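Local coordinates for alpha-1,4-endofucoidanase (Mariniflexile fucanivorans, PDB 6DLH), which hydrolyses alpha-1,4-fucosidic linkages within fucoidan chains, as an endo-acting glycoside hydrolase of family 107 with a retaining mechanism, at residues T94-H99 against D128-W133; G381-R386 against Q398-N403. All blocks are in the same frame, centred on the assembly; numbering follows the deposited sequence.

Interaction 1 (T94-H99 against D128-W133); sequences THVAPH and DPLLSW
Val96 and Trp133 form the tightly packed part of this contact. The two side chains run at about a right angle to each other, and the valine comes obliquely to the indole at its CZ3-CH2 bond, with CG2 3.7 Å from Trp133 CZ3 and CB 3.9 Å from Trp133 CH2. Val96 chi1 (-59°) turns CG1 anti to the carbonyl carbon and leaves CG2 in the crowded position between the backbone N and the carbonyl carbon, where it reaches CZ3. Beside this pair, Ala97 CB rests 3.8 Å from Leu130 CD2, and the carbonyl oxygen of Val96 lies 3.4 Å from Pro129 CD. These meetings are van der Waals contacts among buried residues, and the polar groups make their hydrogen bonds within their own segment or to residues outside both.

The other end of the contact is more polar and less enclosed. Pro98 and the partly exposed Asp128 cross at about a right angle, with Pro98 CD 3.3 Å from Asp128 OD1. Asp128 is the N-cap of the helix. With CG anti to the backbone N (chi1 -174°), its OD1 accepts a nearly straight but weak capping bond from Leu131 N, 3.3 Å long. The same oxygen therefore touches proline carbon on one segment and serves the helix start on its own. OD2 is taken by Tyr216 OH, with Arg215 NH2 as a long, weak ion partner.

Helix 129-139 lies on the crossover between the neighbouring parallel strands 80-84 and 143-149. Leu130 and Trp133 pack on Leu83 of strand 80-84, and Trp133 NE1 donates to Ile63 O. On helix 198-216, Tyr212 OH bonds to Ala97 O and Tyr216 packs on Ala97, so segment 94-99 touches both that helix and helix 129-139.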
loop_
_atom_site.group_PDB
_atom_site.type_symbol
_atom_site.label_atom_id
_atom_site.label_comp_id
_atom_site.label_asym_id
_atom_site.label_seq_id
_atom_site.Cartn_x
_atom_site.Cartn_y
_atom_site.Cartn_z
ATOM N N THR A 94 5.844 -1.835 10.538
ATOM C CA THR A 94 4.743 -2.330 9.727
ATOM C C THR A 94 5.139 -2.350 8.250
ATOM O O THR A 94 5.407 -1.301 7.666
ATOM C CB THR A 94 3.467 -1.526 9.996
ATOM O OG1 THR A 94 3.640 -0.218 9.444
ATOM C CG2 THR A 94 3.130 -1.449 11.469
ATOM N N HIS A 95 5.173 -3.559 7.672
ATOM C CA HIS A 95 5.504 -3.791 6.275
ATOM C C HIS A 95 4.230 -4.102 5.492
ATOM O O HIS A 95 3.236 -4.530 6.078
ATOM C CB HIS A 95 6.496 -4.958 6.138
ATOM C CG HIS A 95 7.869 -4.655 6.634
ATOM N ND1 HIS A 95 8.118 -4.297 7.948
ATOM C CD2 HIS A 95 9.066 -4.679 6.009
ATOM C CE1 HIS A 95 9.408 -4.088 8.102
ATOM N NE2 HIS A 95 10.013 -4.321 6.927
ATOM N N VAL A 96 4.290 -3.912 4.166
ATOM C CA VAL A 96 3.146 -4.134 3.293
ATOM C C VAL A 96 3.415 -5.315 2.361
ATOM O O VAL A 96 2.621 -5.582 1.466
ATOM C CB VAL A 96 2.771 -2.866 2.498
ATOM C CG1 VAL A 96 2.421 -1.708 3.409
ATOM C CG2 VAL A 96 3.844 -2.464 1.498
ATOM N N ALA A 97 4.548 -6.003 2.562
ATOM C CA ALA A 97 4.917 -7.154 1.753
ATOM C C ALA A 97 5.284 -8.317 2.671
ATOM O O ALA A 97 5.857 -8.098 3.735
ATOM C CB ALA A 97 6.051 -6.802 0.825
ATOM N N PRO A 98 4.964 -9.582 2.306
ATOM C CA PRO A 98 5.113 -10.704 3.234
ATOM C C PRO A 98 6.556 -11.197 3.339
ATOM O O PRO A 98 7.281 -11.242 2.342
ATOM C CB PRO A 98 4.210 -11.774 2.601
ATOM C CG PRO A 98 4.314 -11.508 1.112
ATOM C CD PRO A 98 4.457 -10.003 0.990
ATOM N N HIS A 99 6.950 -11.561 4.566
ATOM C CA HIS A 99 8.266 -12.113 4.847
ATOM C C HIS A 99 8.152 -13.186 5.931
ATOM O O HIS A 99 7.529 -12.959 6.971
ATOM C CB HIS A 99 9.260 -11.004 5.236
ATOM C CG HIS A 99 10.686 -11.383 5.016
ATOM N ND1 HIS A 99 11.417 -12.090 5.954
ATOM C CD2 HIS A 99 11.511 -11.181 3.963
ATOM C CE1 HIS A 99 12.633 -12.299 5.485
ATOM N NE2 HIS A 99 12.717 -11.754 4.262
ATOM N N ASP A 128 0.160 -10.678 -1.243
ATOM C CA ASP A 128 1.278 -9.761 -1.412
ATOM C C ASP A 128 0.782 -8.473 -2.078
ATOM O O ASP A 128 0.837 -8.345 -3.301
ATOM C CB ASP A 128 2.421 -10.392 -2.217
ATOM C CG ASP A 128 3.654 -9.504 -2.275
ATOM O OD1 ASP A 128 3.598 -8.381 -1.725
ATOM O OD2 ASP A 128 4.665 -9.937 -2.860
ATOM N N PRO A 129 0.289 -7.474 -1.307
ATOM C CA PRO A 129 -0.203 -6.217 -1.884
ATOM C C PRO A 129 0.831 -5.445 -2.704
ATOM O O PRO A 129 0.510 -4.901 -3.758
ATOM C CB PRO A 129 -0.640 -5.393 -0.667
ATOM C CG PRO A 129 -0.848 -6.416 0.429
ATOM C CD PRO A 129 0.164 -7.508 0.158
ATOM N N LEU A 130 2.083 -5.430 -2.241
ATOM C CA LEU A 130 3.134 -4.683 -2.913
ATOM C C LEU A 130 3.346 -5.203 -4.334
ATOM O O LEU A 130 3.450 -4.403 -5.264
ATOM C CB LEU A 130 4.422 -4.746 -2.085
ATOM C CG LEU A 130 5.579 -3.888 -2.594
ATOM C CD1 LEU A 130 5.168 -2.428 -2.734
ATOM C CD2 LEU A 130 6.790 -4.015 -1.682
ATOM N N LEU A 131 3.410 -6.531 -4.502
ATOM C CA LEU A 131 3.617 -7.111 -5.821
ATOM C C LEU A 131 2.476 -6.702 -6.748
ATOM O O LEU A 131 2.688 -6.470 -7.941
ATOM C CB LEU A 131 3.706 -8.640 -5.723
ATOM C CG LEU A 131 3.899 -9.377 -7.052
ATOM C CD1 LEU A 131 5.157 -8.914 -7.772
ATOM C CD2 LEU A 131 3.925 -10.889 -6.851
ATOM N N SER A 132 1.267 -6.634 -6.181
ATOM C CA SER A 132 0.105 -6.176 -6.922
ATOM C C SER A 132 0.361 -4.767 -7.472
ATOM O O SER A 132 0.304 -4.545 -8.689
ATOM C CB SER A 132 -1.124 -6.247 -6.053
ATOM O OG SER A 132 -2.277 -5.888 -6.792
ATOM N N TRP A 133 0.686 -3.836 -6.561
ATOM C CA TRP A 133 0.895 -2.435 -6.896
ATOM C C TRP A 133 2.033 -2.303 -7.905
ATOM O O TRP A 133 1.914 -1.572 -8.895
ATOM C CB TRP A 133 1.167 -1.602 -5.638
ATOM C CG TRP A 133 0.268 -1.862 -4.467
ATOM C CD1 TRP A 133 -1.011 -2.341 -4.483
ATOM C CD2 TRP A 133 0.574 -1.599 -3.085
ATOM N NE1 TRP A 133 -1.507 -2.422 -3.208
ATOM C CE2 TRP A 133 -0.556 -1.975 -2.328
ATOM C CE3 TRP A 133 1.695 -1.094 -2.413
ATOM C CZ2 TRP A 133 -0.594 -1.852 -0.940
ATOM C CZ3 TRP A 133 1.659 -0.981 -1.041
ATOM C CH2 TRP A 133 0.530 -1.361 -0.315
#

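Interaction 2 (G381-R386 against Q398-N403)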
loop_
_atom_site.group_PDB
_atom_site.type_symbol
_atom_site.label_atom_id
_atom_site.label_comp_id
_atom_site.label_asym_id
_atom_site.label_seq_id
_atom_site.Cartn_x
_atom_site.Cartn_y
_atom_site.Cartn_z
ATOM N N GLY A 381 4.560 14.658 -2.840
ATOM C CA GLY A 381 3.683 14.091 -1.836
ATOM C C GLY A 381 2.245 14.451 -2.183
ATOM O O GLY A 381 1.761 15.503 -1.766
ATOM N N THR A 382 1.593 13.569 -2.955
ATOM C CA THR A 382 0.249 13.762 -3.475
ATOM C C THR A 382 -0.762 13.218 -2.474
ATOM O O THR A 382 -0.695 12.049 -2.112
ATOM C CB THR A 382 0.082 13.042 -4.824
ATOM O OG1 THR A 382 0.456 11.667 -4.664
ATOM C CG2 THR A 382 0.899 13.668 -5.935
ATOM N N PRO A 383 -1.743 14.029 -2.011
ATOM C CA PRO A 383 -2.689 13.585 -0.982
ATOM C C PRO A 383 -3.861 12.735 -1.486
ATOM O O PRO A 383 -4.530 13.076 -2.466
ATOM C CB PRO A 383 -3.241 14.915 -0.444
ATOM C CG PRO A 383 -3.198 15.852 -1.640
ATOM C CD PRO A 383 -1.979 15.420 -2.433
ATOM N N LEU A 384 -4.117 11.629 -0.779
ATOM C CA LEU A 384 -5.314 10.836 -0.987
ATOM C C LEU A 384 -6.393 11.346 -0.035
ATOM O O LEU A 384 -6.085 12.043 0.931
ATOM C CB LEU A 384 -4.981 9.366 -0.717
ATOM C CG LEU A 384 -3.807 8.804 -1.513
ATOM C CD1 LEU A 384 -3.490 7.382 -1.068
ATOM C CD2 LEU A 384 -4.077 8.864 -3.017
ATOM N N VAL A 385 -7.651 10.980 -0.300
ATOM C CA VAL A 385 -8.780 11.514 0.452
ATOM C C VAL A 385 -8.776 11.020 1.906
ATOM O O VAL A 385 -8.975 11.816 2.819
ATOM C CB VAL A 385 -10.113 11.231 -0.270
ATOM C CG1 VAL A 385 -11.328 11.396 0.643
ATOM C CG2 VAL A 385 -10.253 12.084 -1.524
ATOM N N ARG A 386 -8.580 9.711 2.122
ATOM C CA ARG A 386 -8.581 9.145 3.462
ATOM C C ARG A 386 -7.678 7.913 3.486
ATOM O O ARG A 386 -7.971 6.890 2.865
ATOM C CB ARG A 386 -10.015 8.826 3.903
ATOM C CG ARG A 386 -10.190 8.636 5.404
ATOM C CD ARG A 386 -11.568 8.133 5.805
ATOM N NE ARG A 386 -12.647 9.014 5.391
ATOM C CZ ARG A 386 -13.595 8.699 4.518
ATOM N NH1 ARG A 386 -13.784 7.443 4.149
ATOM N NH2 ARG A 386 -14.350 9.652 4.003
ATOM N N GLN A 398 -7.269 13.540 -3.615
ATOM C CA GLN A 398 -8.050 14.753 -3.424
ATOM C C GLN A 398 -8.296 15.400 -4.786
ATOM O O GLN A 398 -7.377 15.531 -5.601
ATOM C CB GLN A 398 -7.291 15.737 -2.531
ATOM C CG GLN A 398 -7.309 15.360 -1.057
ATOM C CD GLN A 398 -8.643 15.633 -0.402
ATOM O OE1 GLN A 398 -9.588 16.106 -1.034
ATOM N NE2 GLN A 398 -8.722 15.350 0.888
ATOM N N PRO A 399 -9.548 15.817 -5.079
ATOM C CA PRO A 399 -9.863 16.459 -6.353
ATOM C C PRO A 399 -8.885 17.575 -6.714
ATOM O O PRO A 399 -8.525 17.701 -7.878
ATOM C CB PRO A 399 -11.286 16.988 -6.111
ATOM C CG PRO A 399 -11.881 15.977 -5.153
ATOM C CD PRO A 399 -10.734 15.661 -4.214
ATOM N N TYR A 400 -8.433 18.363 -5.724
ATOM C CA TYR A 400 -7.539 19.475 -6.035
ATOM C C TYR A 400 -6.184 18.982 -6.538
ATOM O O TYR A 400 -5.568 19.618 -7.395
ATOM C CB TYR A 400 -7.390 20.477 -4.884
ATOM C CG TYR A 400 -6.508 20.027 -3.752
ATOM C CD1 TYR A 400 -5.122 20.055 -3.855
ATOM C CD2 TYR A 400 -7.068 19.556 -2.574
ATOM C CE1 TYR A 400 -4.313 19.607 -2.820
ATOM C CE2 TYR A 400 -6.271 19.129 -1.524
ATOM C CZ TYR A 400 -4.894 19.167 -1.645
ATOM O OH TYR A 400 -4.135 18.751 -0.596
ATOM N N ALA A 401 -5.716 17.856 -5.994
ATOM C CA ALA A 401 -4.406 17.344 -6.367
ATOM C C ALA A 401 -4.434 16.892 -7.824
ATOM O O ALA A 401 -3.503 17.187 -8.568
ATOM C CB ALA A 401 -3.979 16.237 -5.430
ATOM N N LEU A 402 -5.523 16.212 -8.224
ATOM C CA LEU A 402 -5.749 15.827 -9.611
ATOM C C LEU A 402 -5.767 17.078 -10.488
ATOM O O LEU A 402 -5.083 17.126 -11.512
ATOM C CB LEU A 402 -7.053 15.022 -9.733
ATOM C CG LEU A 402 -7.408 14.539 -11.148
ATOM C CD1 LEU A 402 -6.347 13.599 -11.699
ATOM C CD2 LEU A 402 -8.756 13.842 -11.180
ATOM N N ASN A 403 -6.526 18.097 -10.058
ATOM C CA ASN A 403 -6.601 19.377 -10.752
ATOM C C ASN A 403 -5.194 19.899 -11.053
ATOM O O ASN A 403 -4.857 20.165 -12.208
ATOM C CB ASN A 403 -7.427 20.378 -9.940
ATOM C CG ASN A 403 -7.382 21.787 -10.489
ATOM O OD1 ASN A 403 -7.947 22.061 -11.543
ATOM N ND2 ASN A 403 -6.736 22.695 -9.769
HETATM O O HOH W 1 -6.882 14.096 2.631
#
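Pro383 and Gln398 are joined by the one direct hydrogen bond between the segments. Gln398 N donates to Pro383 O at 3.0 Å with an N-H...O angle of 161°, and the donor is tilted 25° from the carbonyl plane. The Pro383 ring meets the first turn of the helix: CG lies 3.2 Å from Tyr400 OH and 3.7 Å from Tyr400 CZ, approached obliquely to the phenol ring, and CD lies 3.7 Å from Ala401 CB. Gln398 bends at chi2 (-75°), bringing CD to 4.1 Å from Val385 CG2. Its NE2 donates to a water at 2.8 Å, and that water donates in turn to Leu384 O at 2.8 Å.

In the next shell, Tyr400 OH bonds to Gly354 O, which is consistent with the phenol end being held beside the proline. Val385 and Arg386 both face Val394 in a classic beta bulge, so the chain beside Gln398 is tied to strand 394-395. An alanine in place of Gln398 would keep the backbone bond but would probably leave Leu384 O without its water-mediated link to the amide and remove the amide group that packs beside Val385 CG2.

The chemistry is thus divided: the backbone amide at the N-cap position makes the direct link and the amide side chain a water-bridged one, while the Pro383 ring packs on Ala401 CB and on the hydroxyl end of Tyr400.

Overall arrangement
The two contacts come one after the other along the chain, with centres 23 Å apart and nearest atoms about 10 Å apart, so they do not touch. Both flank one parallel sheet in the N-terminal part of the chain, probably the catalytic domain, as in related glycoside hydrolases. Segment 94-99 follows strand 80-84, segment 381-386 follows strand 377-379, and strand 46-49 lies between these two strands. In each, a loop meets the start of a helix, 129-139 or 399-415. Interaction 1 lies about 7 Å from the centre of the chain and interaction 2 about 16 Å, measured between centres. Both lie away from the calcium sites, although the side chain of Asp128 is about 6 Å from a bound sodium ion.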